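Local coordinates for protein putative DNA helicase (Lactobacillus plantarum, PDB 3DMN) that is a putative DNA helicase, its C-terminal fragment probably forming part of the ATP-driven motor that separates DNA strands, at residues E60-A65 with F115-V120; E86-I91 with V102-S107. One frame throughout, in Å; residues are numbered along the deposited sequence.

Contact 1 of 2, residues E60-A65 with F115-V120. With FMT (formic acid), chain P.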
loop_
_atom_site.group_PDB
_atom_site.type_symbol
_atom_site.label_atom_id
_atom_site.label_comp_id
_atom_site.label_asym_id
_atom_site.label_seq_id
_atom_site.Cartn_x
_atom_site.Cartn_y
_atom_site.Cartn_z
ATOM N N GLU A 60 9.517 13.948 -1.783
ATOM C CA GLU A 60 10.530 13.485 -0.840
ATOM C C GLU A 60 11.533 12.590 -1.550
ATOM O O GLU A 60 12.424 12.015 -0.919
ATOM C CB GLU A 60 9.873 12.782 0.341
ATOM C CG GLU A 60 8.858 13.699 1.011
ATOM C CD GLU A 60 8.783 13.492 2.502
ATOM O OE1 GLU A 60 8.840 14.506 3.245
ATOM O OE2 GLU A 60 8.674 12.318 2.927
ATOM N N ARG A 61 11.367 12.490 -2.868
ATOM C CA ARG A 61 12.257 11.742 -3.755
ATOM C C ARG A 61 12.193 10.246 -3.500
ATOM O O ARG A 61 13.194 9.533 -3.656
ATOM C CB ARG A 61 13.706 12.264 -3.672
ATOM C CG ARG A 61 13.855 13.766 -3.899
ATOM C CD ARG A 61 15.306 14.173 -3.757
ATOM N NE ARG A 61 15.704 14.214 -2.346
ATOM C CZ ARG A 61 16.088 15.312 -1.696
ATOM N NH1 ARG A 61 16.161 16.482 -2.326
ATOM N NH2 ARG A 61 16.424 15.237 -0.414
ATOM N N ASP A 62 11.002 9.771 -3.124
ATOM C CA ASP A 62 10.748 8.339 -2.961
ATOM C C ASP A 62 10.448 7.728 -4.310
ATOM O O ASP A 62 10.012 8.432 -5.239
ATOM C CB ASP A 62 9.518 8.091 -2.079
ATOM C CG ASP A 62 9.708 8.568 -0.663
ATOM O OD1 ASP A 62 10.883 8.707 -0.219
ATOM O OD2 ASP A 62 8.660 8.809 -0.019
ATOM N N THR A 63 10.671 6.419 -4.404
ATOM C CA THR A 63 10.158 5.630 -5.511
ATOM C C THR A 63 9.053 4.751 -4.934
ATOM O O THR A 63 9.317 3.932 -4.047
ATOM C CB THR A 63 11.228 4.727 -6.077
ATOM O OG1 THR A 63 12.324 5.532 -6.553
ATOM C CG2 THR A 63 10.655 3.902 -7.233
ATOM N N THR A 64 7.841 4.953 -5.441
ATOM C CA THR A 64 6.646 4.297 -4.932
ATOM C C THR A 64 6.104 3.148 -5.803
ATOM O O THR A 64 6.009 3.306 -7.042
ATOM C CB THR A 64 5.529 5.350 -4.719
ATOM O OG1 THR A 64 6.052 6.471 -3.952
ATOM C CG2 THR A 64 4.333 4.710 -4.054
ATOM N N ALA A 65 5.737 2.024 -5.171
ATOM C CA ALA A 65 4.883 0.993 -5.806
ATOM C C ALA A 65 3.526 0.964 -5.151
ATOM O O ALA A 65 3.434 1.087 -3.933
ATOM C CB ALA A 65 5.499 -0.359 -5.713
ATOM N N PHE A 115 10.307 -2.219 -1.966
ATOM C CA PHE A 115 10.162 -0.913 -2.550
ATOM C C PHE A 115 10.460 0.147 -1.494
ATOM O O PHE A 115 10.195 -0.063 -0.313
ATOM C CB PHE A 115 8.713 -0.741 -3.035
ATOM C CG PHE A 115 8.288 -1.809 -4.013
ATOM C CD1 PHE A 115 8.713 -1.757 -5.332
ATOM C CD2 PHE A 115 7.442 -2.847 -3.604
ATOM C CE1 PHE A 115 8.308 -2.747 -6.239
ATOM C CE2 PHE A 115 7.031 -3.835 -4.511
ATOM C CZ PHE A 115 7.461 -3.771 -5.815
ATOM N N ASP A 116 11.013 1.285 -1.925
ATOM C CA ASP A 116 11.226 2.423 -1.054
ATOM C C ASP A 116 9.923 2.826 -0.357
ATOM O O ASP A 116 9.857 2.906 0.869
ATOM C CB ASP A 116 11.704 3.554 -1.957
ATOM C CG ASP A 116 12.149 4.765 -1.203
ATOM O OD1 ASP A 116 12.525 4.639 -0.016
ATOM O OD2 ASP A 116 12.155 5.846 -1.846
ATOM N N ALA A 117 8.886 3.053 -1.154
ATOM C CA ALA A 117 7.570 3.447 -0.633
ATOM C C ALA A 117 6.524 2.528 -1.251
ATOM O O ALA A 117 6.610 2.146 -2.436
ATOM C CB ALA A 117 7.282 4.877 -1.014
ATOM N N VAL A 118 5.535 2.179 -0.440
ATOM C CA VAL A 118 4.427 1.365 -0.922
ATOM C C VAL A 118 3.146 2.097 -0.574
ATOM O O VAL A 118 3.003 2.616 0.529
ATOM C CB VAL A 118 4.409 -0.042 -0.227
ATOM C CG1 VAL A 118 3.086 -0.782 -0.520
ATOM C CG2 VAL A 118 5.620 -0.882 -0.733
ATOM N N ILE A 119 2.218 2.077 -1.519
ATOM C CA ILE A 119 0.819 2.455 -1.202
ATOM C C ILE A 119 -0.029 1.195 -1.331
ATOM O O ILE A 119 -0.061 0.605 -2.411
ATOM C CB ILE A 119 0.321 3.519 -2.160
ATOM C CG1 ILE A 119 1.151 4.801 -2.025
ATOM C CG2 ILE A 119 -1.217 3.810 -1.955
ATOM C CD1 ILE A 119 0.902 5.831 -3.201
ATOM N N VAL A 120 -0.638 0.736 -0.228
ATOM C CA VAL A 120 -1.515 -0.428 -0.266
ATOM C C VAL A 120 -2.883 0.031 -0.727
ATOM O O VAL A 120 -3.562 0.803 -0.051
ATOM C CB VAL A 120 -1.623 -1.113 1.129
ATOM C CG1 VAL A 120 -2.465 -2.352 1.031
ATOM C CG2 VAL A 120 -0.221 -1.448 1.629
HETATM C C FMT P . 7.185 6.799 -8.111
HETATM O O1 FMT P . 8.164 6.064 -8.007
HETATM O O2 FMT P . 6.097 6.450 -8.577
HETATM O O HOH W 1 13.456 7.009 0.821
#

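Contact 2 of 2, residues E86-I91 with V102-S107. With ACT (acetate ion), chain F; ACT (acetate ion), chain C.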
loop_
_atom_site.group_PDB
_atom_site.type_symbol
_atom_site.label_atom_id
_atom_site.label_comp_id
_atom_site.label_asym_id
_atom_site.label_seq_id
_atom_site.Cartn_x
_atom_site.Cartn_y
_atom_site.Cartn_z
ATOM N N GLU A 86 -1.940 10.346 -14.560
ATOM C CA GLU A 86 -0.723 9.681 -14.048
ATOM C C GLU A 86 -0.135 8.834 -15.161
ATOM O O GLU A 86 -0.881 8.258 -15.982
ATOM C CB GLU A 86 -1.048 8.756 -12.879
ATOM C CG GLU A 86 -1.642 9.474 -11.663
ATOM C CD GLU A 86 -0.637 10.261 -10.802
ATOM O OE1 GLU A 86 0.580 10.318 -11.100
ATOM O OE2 GLU A 86 -1.093 10.814 -9.769
ATOM N N GLN A 87 1.191 8.672 -15.132
ATOM C CA GLN A 87 1.845 7.658 -15.973
ATOM C C GLN A 87 1.787 6.383 -15.161
ATOM O O GLN A 87 2.290 6.371 -14.043
ATOM C CB GLN A 87 3.317 8.030 -16.215
ATOM C CG GLN A 87 3.997 7.213 -17.297
ATOM C CD GLN A 87 5.419 7.723 -17.601
ATOM O OE1 GLN A 87 6.092 8.297 -16.738
ATOM N NE2 GLN A 87 5.855 7.521 -18.828
ATOM N N VAL A 88 1.120 5.364 -15.678
ATOM C CA VAL A 88 0.883 4.122 -14.888
ATOM C C VAL A 88 1.344 2.898 -15.657
ATOM O O VAL A 88 1.107 2.760 -16.891
ATOM C CB VAL A 88 -0.586 3.932 -14.549
ATOM C CG1 VAL A 88 -0.736 2.780 -13.482
ATOM C CG2 VAL A 88 -1.136 5.230 -14.007
ATOM N N THR A 89 2.028 2.016 -14.923
ATOM C CA THR A 89 2.436 0.726 -15.468
ATOM C C THR A 89 1.844 -0.351 -14.563
ATOM O O THR A 89 2.270 -0.504 -13.411
ATOM C CB THR A 89 3.955 0.609 -15.501
ATOM O OG1 THR A 89 4.468 1.587 -16.408
ATOM C CG2 THR A 89 4.383 -0.792 -15.963
ATOM N N LEU A 90 0.861 -1.077 -15.092
ATOM C CA LEU A 90 0.289 -2.191 -14.364
ATOM C C LEU A 90 1.187 -3.367 -14.701
ATOM O O LEU A 90 1.204 -3.860 -15.859
ATOM C CB LEU A 90 -1.172 -2.397 -14.756
ATOM C CG LEU A 90 -1.847 -3.675 -14.245
ATOM C CD1 LEU A 90 -1.619 -3.757 -12.805
ATOM C CD2 LEU A 90 -3.315 -3.664 -14.564
ATOM N N ILE A 91 2.022 -3.723 -13.711
ATOM C CA ILE A 91 3.175 -4.626 -13.961
ATOM C C ILE A 91 2.719 -6.034 -14.159
ATOM O O ILE A 91 1.739 -6.483 -13.552
ATOM C CB ILE A 91 4.363 -4.544 -12.912
ATOM C CG1 ILE A 91 3.998 -5.173 -11.560
ATOM C CG2 ILE A 91 4.929 -3.095 -12.817
ATOM C CD1 ILE A 91 5.207 -5.679 -10.756
ATOM N N VAL A 102 4.591 5.440 -12.381
ATOM C CA VAL A 102 3.851 4.730 -11.299
ATOM C C VAL A 102 3.696 3.217 -11.550
ATOM O O VAL A 102 3.060 2.823 -12.524
ATOM C CB VAL A 102 2.445 5.376 -11.103
ATOM C CG1 VAL A 102 1.691 4.769 -9.948
ATOM C CG2 VAL A 102 2.556 6.893 -10.917
ATOM N N ILE A 103 4.202 2.358 -10.658
ATOM C CA ILE A 103 3.971 0.914 -10.844
ATOM C C ILE A 103 2.789 0.488 -9.980
ATOM O O ILE A 103 2.705 0.872 -8.809
ATOM C CB ILE A 103 5.189 -0.049 -10.534
ATOM C CG1 ILE A 103 5.677 0.115 -9.122
ATOM C CG2 ILE A 103 6.312 0.096 -11.577
ATOM C CD1 ILE A 103 6.854 -0.772 -8.798
ATOM N N VAL A 104 1.890 -0.284 -10.589
ATOM C CA VAL A 104 0.777 -0.914 -9.892
ATOM C C VAL A 104 1.040 -2.421 -9.988
ATOM O O VAL A 104 1.184 -2.960 -11.117
ATOM C CB VAL A 104 -0.603 -0.535 -10.550
ATOM C CG1 VAL A 104 -1.682 -1.327 -9.835
ATOM C CG2 VAL A 104 -0.873 0.956 -10.365
ATOM N N VAL A 105 1.082 -3.075 -8.831
ATOM C CA VAL A 105 1.655 -4.407 -8.673
ATOM C C VAL A 105 0.563 -5.262 -8.007
ATOM O O VAL A 105 0.191 -4.995 -6.876
ATOM C CB VAL A 105 2.936 -4.363 -7.648
ATOM C CG1 VAL A 105 3.588 -5.738 -7.449
ATOM C CG2 VAL A 105 4.005 -3.347 -8.078
ATOM N N PRO A 106 0.059 -6.307 -8.699
ATOM C CA PRO A 106 -0.804 -7.239 -7.903
ATOM C C PRO A 106 0.007 -7.964 -6.834
ATOM O O PRO A 106 1.177 -8.275 -7.062
ATOM C CB PRO A 106 -1.249 -8.267 -8.934
ATOM C CG PRO A 106 -1.029 -7.592 -10.258
ATOM C CD PRO A 106 0.165 -6.719 -10.107
ATOM N N SER A 107 -0.612 -8.265 -5.702
ATOM C CA SER A 107 0.118 -8.798 -4.551
ATOM C C SER A 107 0.977 -9.981 -4.938
ATOM O O SER A 107 2.136 -10.105 -4.513
ATOM C CB SER A 107 -0.825 -9.206 -3.414
ATOM O OG SER A 107 -1.758 -10.211 -3.837
HETATM C C ACT F . -0.167 -0.213 -18.197
HETATM O O ACT F . 0.739 -1.058 -17.972
HETATM O OXT ACT F . 0.016 0.589 -19.143
HETATM C CH3 ACT F . -1.438 -0.208 -17.439
HETATM C C ACT C . 0.508 5.736 -19.265
HETATM O O ACT C . -0.289 5.815 -18.309
HETATM O OXT ACT C . 1.704 5.550 -18.963
HETATM C CH3 ACT C . 0.090 5.818 -20.647
#

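Contact 1 of 2, residues E60-A65 with F115-V120
The methyl of Ala-65 sits over the centre of one face of the Phe-115 ring, CB 3.5 Å from the ring centroid and only 11° off the normal, a CH-pi contact in which all six ring carbons share. Ile-103 of strand 102-106 also touches this face. The other flat groups are two carboxylates, those of Asp-62 and Asp-116, whose planes stand 87° apart. In Asp-116 a chi1 of -172° sets CG anti to the backbone N, bringing the carboxylate to the Thr-63 backbone, where OD2 takes the N-H of Thr-63 on its anti lone pair at 3.0 Å. Asp-116 OD1 is hydrogen-bonded to His-146 ND1 and also accepts from a water at 2.7 Å; that water donates to Asp-62 OD1 too. An alanine in place of Asp-116 would probably leave the Thr-63 N-H and His-146 without their carboxylate partner and the bridging water held from one side. Beyond this polar entry the two segments join as parallel neighbours in the central sheet of a P-loop NTPase-like fold: Ala-117 N donates to Thr-63 O, Ala-65 N to Ala-117 O at 2.9 Å, and Ile-119 N to Ala-65 O. Thr-64 CG2 packs on Ile-119 CD1 at 3.7 Å, while Thr-64 OG1 is hydrogen-bonded to Asn-57 ND2 of helix 43-59. Formic acid, probably from the crystallisation liquor, accepts the Thr-64 N-H. With Asp-62 OD1 and Asp-116 OD2 only 3.5 Å apart, the two acids would be expected to repel; the Thr-63 N-H on OD2, with the shared water and His-146 on OD1, would probably offset part of that repulsion.

Contact 2 of 2, residues E86-I91 with V102-S107
Val-102 meets the backbone of Gln-87 at the start of a parallel strand pair, where strand 88-90 lines the edge of the sheet in this P-loop NTPase-like fold; with Ile-91 and Val-104 it buries the most surface here. The strand axes run 22° apart. Val-102 N donates to Gln-87 O, and its CB lies 3.1 Å from the same oxygen. Its carbonyl then accepts the Thr-89 N-H at 2.7 Å, nearly along the C=O axis. Val-104 works at the middle, its N-H bound to Thr-89 O and its O to Ile-91 N. Its two methyls divide the neighbours on that face: CG2 touches Val-88 CG1 at 3.6 Å, and CG1 meets Leu-90 CD1 at 3.8 Å. Leu-90 and Val-88 also pack on helix 71-82, which lies on this face. On the outer edge of strand 88-90, two acetates, probably from the crystallisation liquor, accept the Val-88 and Leu-90 N-H groups. Ile-91 follows just past the end of its strand. Its CG1 lies between backbone N and carbonyl carbon (chi1 72°), 3.6 Å from Val-104 O, and its two arms reach different residues. CG2 meets Ile-103 CG2 at 3.7 Å, while CD1 stands 3.7 Å from both CG1 and CG2 of Val-105.

Contacts 1 and 2 are successive parts of one parallel sheet, where strands 88-90, 102-106, 64-68 and 118-121 lie side by side in that order. Along the chain, contact 2 is nested within the loop that contact 1 closes, and their centres are 12 Å apart. Ile-103 joins them: its CD1 stands 3.4 Å from Ala-65 CB and 3.5 Å from Phe-115 CE1, so one isoleucine from the outer pair packs against both partners of the inner ring contact. Val-105 CG2 adds a looser touch to Ala-65 CB at 4.1 Å. The small molecules bound at each contact probably come from the crystallisation liquor, so they give no firm evidence of an active site.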